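Local coordinates for protein putative mandelate racemase (Bordetella bronchiseptica, PDB 3OZY) that is of unknown function but belongs to the enolase superfamily, resembles mandelate racemase, binds magnesium and may act on acid sugars such as m-xylarate, at residues E329-I332 against T333-L337. Numbering follows the deposited sequence.
Sequences EWDI and THNDL
From D331 the backbone leaves its β-strand, bends at I332 and doubles back through H334, which brings N335 alongside D331. The CG of D331 lies anti to the backbone N (chi1 -179°), which projects the carboxylate into the bend. OD1 takes two bonds from one residue: the backbone N of T333 lies 2.9 Å from D331 OD1, nearly in line with its C-O bond, while T333 OG1 donates to the syn lone pair of D331 OD1 at 2.7 Å. Aspartate suits this place because its short arm reaches an amide two residues on; threonine suits its own because its hydroxyl, held between backbone N and carbonyl carbon, turns back to the same oxygen. The other oxygen, D331 OD2, receives ND2 of N335 at 3.0 Å, a nearly straight bond (167°) in the plane of the amide but from above that of the carboxylate. The two planes stand 51° apart. N335 is doubly useful: ND2 also donates to the carbonyl of N307, while N335 OD1 accepts the backbone N of L337 at 2.9 Å. A water donates to the backbone O atoms of D331 and T333, bridging the two sides of the bend. Around it, D331 OD2 forms a salt bridge with R33 on strand 32-42, which should help stabilise the buried carboxylate. I332 suits the bend because its longer branch folds round to T333, CD1 packing 3.5 Å from T333 N and a looser 4.2 Å from T333 CG2. The carboxylate of D331 and the amide of N335 thus build successive Asx turns at the C-terminal end of the eighth barrel strand. That end faces the active site in the enolase superfamily's modified TIM barrel, and the R33 bridge ties it to the N-terminal capping domain.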
ATOM      1  N   GLU A 329     -23.326  -1.011   7.014  1.00  6.54           N
ATOM      2  CA  GLU A 329     -22.669  -0.404   8.170  1.00  6.98           C
ATOM      3  C   GLU A 329     -23.082   1.051   8.388  1.00  7.22           C
ATOM      4  O   GLU A 329     -22.962   1.882   7.489  1.00  7.42           O
ATOM      5  CB  GLU A 329     -21.145  -0.500   8.028  1.00  6.40           C
ATOM      6  CG  GLU A 329     -20.411   0.061   9.233  1.00  6.59           C
ATOM      7  CD  GLU A 329     -18.926  -0.247   9.236  1.00  6.89           C
ATOM      8  OE1 GLU A 329     -18.297  -0.302   8.152  1.00  6.71           O
ATOM      9  OE2 GLU A 329     -18.365  -0.419  10.341  1.00  7.78           O
ATOM     10  N   TRP A 330     -23.555   1.352   9.599  1.00  6.82           N
ATOM     11  CA  TRP A 330     -23.912   2.720   9.963  1.00  8.19           C
ATOM     12  C   TRP A 330     -23.254   3.131  11.279  1.00  6.46           C
ATOM     13  O   TRP A 330     -23.638   2.661  12.350  1.00  7.68           O
ATOM     14  CB  TRP A 330     -25.438   2.913  10.044  1.00  8.09           C
ATOM     15  CG  TRP A 330     -25.774   4.373  10.027  1.00  9.05           C
ATOM     16  CD1 TRP A 330     -25.627   5.258  11.056  1.00  8.98           C
ATOM     17  CD2 TRP A 330     -26.253   5.131   8.907  1.00  9.29           C
ATOM     18  NE1 TRP A 330     -25.983   6.521  10.643  1.00 10.25           N
ATOM     19  CE2 TRP A 330     -26.384   6.468   9.333  1.00 10.53           C
ATOM     20  CE3 TRP A 330     -26.602   4.806   7.592  1.00  9.33           C
ATOM     21  CZ2 TRP A 330     -26.837   7.484   8.487  1.00 12.05           C
ATOM     22  CZ3 TRP A 330     -27.059   5.809   6.754  1.00 11.45           C
ATOM     23  CH2 TRP A 330     -27.165   7.135   7.205  1.00 10.82           C
ATOM     24  N   ASP A 331     -22.276   4.024  11.180  1.00  7.32           N
ATOM     25  CA  ASP A 331     -21.537   4.568  12.325  1.00  8.24           C
ATOM     26  C   ASP A 331     -22.484   5.263  13.301  1.00  8.57           C
ATOM     27  O   ASP A 331     -23.094   6.281  12.948  1.00  8.60           O
ATOM     28  CB  ASP A 331     -20.529   5.590  11.764  1.00  7.06           C
ATOM     29  CG  ASP A 331     -19.634   6.250  12.810  1.00  7.87           C
ATOM     30  OD1 ASP A 331     -19.821   6.079  14.032  1.00  8.24           O
ATOM     31  OD2 ASP A 331     -18.707   6.971  12.367  1.00  8.46           O
ATOM     32  N   ILE A 332     -22.588   4.726  14.521  1.00  7.60           N
ATOM     33  CA  ILE A 332     -23.434   5.333  15.561  1.00  8.90           C
ATOM     34  C   ILE A 332     -22.627   5.987  16.678  1.00  8.32           C
ATOM     35  O   ILE A 332     -23.189   6.422  17.693  1.00  9.25           O
ATOM     36  CB  ILE A 332     -24.487   4.343  16.148  1.00  8.49           C
ATOM     37  CG1 ILE A 332     -23.866   3.014  16.631  1.00  8.84           C
ATOM     38  CG2 ILE A 332     -25.569   4.076  15.116  1.00 10.16           C
ATOM     39  CD1 ILE A 332     -22.762   3.128  17.663  1.00  9.93           C
ATOM     40  N   THR A 333     -21.313   6.064  16.502  1.00  7.91           N
ATOM     41  CA  THR A 333     -20.455   6.705  17.495  1.00  7.68           C
ATOM     42  C   THR A 333     -20.519   8.228  17.341  1.00  8.13           C
ATOM     43  O   THR A 333     -21.087   8.736  16.376  1.00  9.24           O
ATOM     44  CB  THR A 333     -18.982   6.211  17.397  1.00  7.08           C
ATOM     45  OG1 THR A 333     -18.362   6.742  16.217  1.00  7.93           O
ATOM     46  CG2 THR A 333     -18.929   4.693  17.351  1.00  9.19           C
ATOM     47  N   HIS A 334     -19.931   8.958  18.282  1.00  8.54           N
ATOM     48  CA  HIS A 334     -19.947  10.412  18.191  1.00  8.39           C
ATOM     49  C   HIS A 334     -19.141  10.898  16.990  1.00  8.05           C
ATOM     50  O   HIS A 334     -17.931  10.719  16.943  1.00  8.72           O
ATOM     51  CB  HIS A 334     -19.382  11.039  19.461  1.00  9.30           C
ATOM     52  CG  HIS A 334     -19.460  12.527  19.450  1.00  9.69           C
ATOM     53  ND1 HIS A 334     -20.422  13.226  20.149  1.00 13.27           N
ATOM     54  CD2 HIS A 334     -18.736  13.449  18.775  1.00  9.92           C
ATOM     55  CE1 HIS A 334     -20.268  14.519  19.924  1.00 15.64           C
ATOM     56  NE2 HIS A 334     -19.250  14.681  19.097  1.00 11.74           N
ATOM     57  N   ASN A 335     -19.809  11.540  16.041  1.00  8.12           N
ATOM     58  CA  ASN A 335     -19.147  11.916  14.797  1.00  8.85           C
ATOM     59  C   ASN A 335     -19.894  13.030  14.082  1.00  8.16           C
ATOM     60  O   ASN A 335     -20.895  12.787  13.413  1.00  8.97           O
ATOM     61  CB  ASN A 335     -19.033  10.682  13.890  1.00  8.76           C
ATOM     62  CG  ASN A 335     -18.207  10.939  12.659  1.00  7.48           C
ATOM     63  OD1 ASN A 335     -17.812  12.071  12.378  1.00  8.21           O
ATOM     64  ND2 ASN A 335     -17.935   9.876  11.901  1.00  8.61           N
ATOM     65  N   ASP A 336     -19.398  14.257  14.224  1.00  8.27           N
ATOM     66  CA  ASP A 336     -20.028  15.396  13.564  1.00  9.67           C
ATOM     67  C   ASP A 336     -20.047  15.256  12.044  1.00  9.46           C
ATOM     68  O   ASP A 336     -20.884  15.858  11.374  1.00  8.99           O
ATOM     69  CB  ASP A 336     -19.335  16.707  13.937  1.00  9.91           C
ATOM     70  CG  ASP A 336     -19.526  17.086  15.389  1.00 12.72           C
ATOM     71  OD1 ASP A 336     -20.491  16.602  16.028  1.00 14.47           O
ATOM     72  OD2 ASP A 336     -18.693  17.887  15.872  1.00 14.91           O
ATOM     73  N   LEU A 337     -19.127  14.467  11.493  1.00  8.11           N
ATOM     74  CA  LEU A 337     -19.110  14.253  10.050  1.00  8.88           C
ATOM     75  C   LEU A 337     -20.268  13.374   9.570  1.00  9.30           C
ATOM     76  O   LEU A 337     -20.532  13.292   8.365  1.00 11.15           O
ATOM     77  CB  LEU A 337     -17.764  13.684   9.600  1.00  9.76           C
ATOM     78  CG  LEU A 337     -16.552  14.528   9.991  1.00 10.11           C
ATOM     79  CD1 LEU A 337     -15.281  13.766   9.649  1.00 10.92           C
ATOM     80  CD2 LEU A 337     -16.571  15.913   9.335  1.00 10.69           C
TER
HETATM   81  O   HOH W   1     -22.251   8.773  13.895  1.00 12.77           O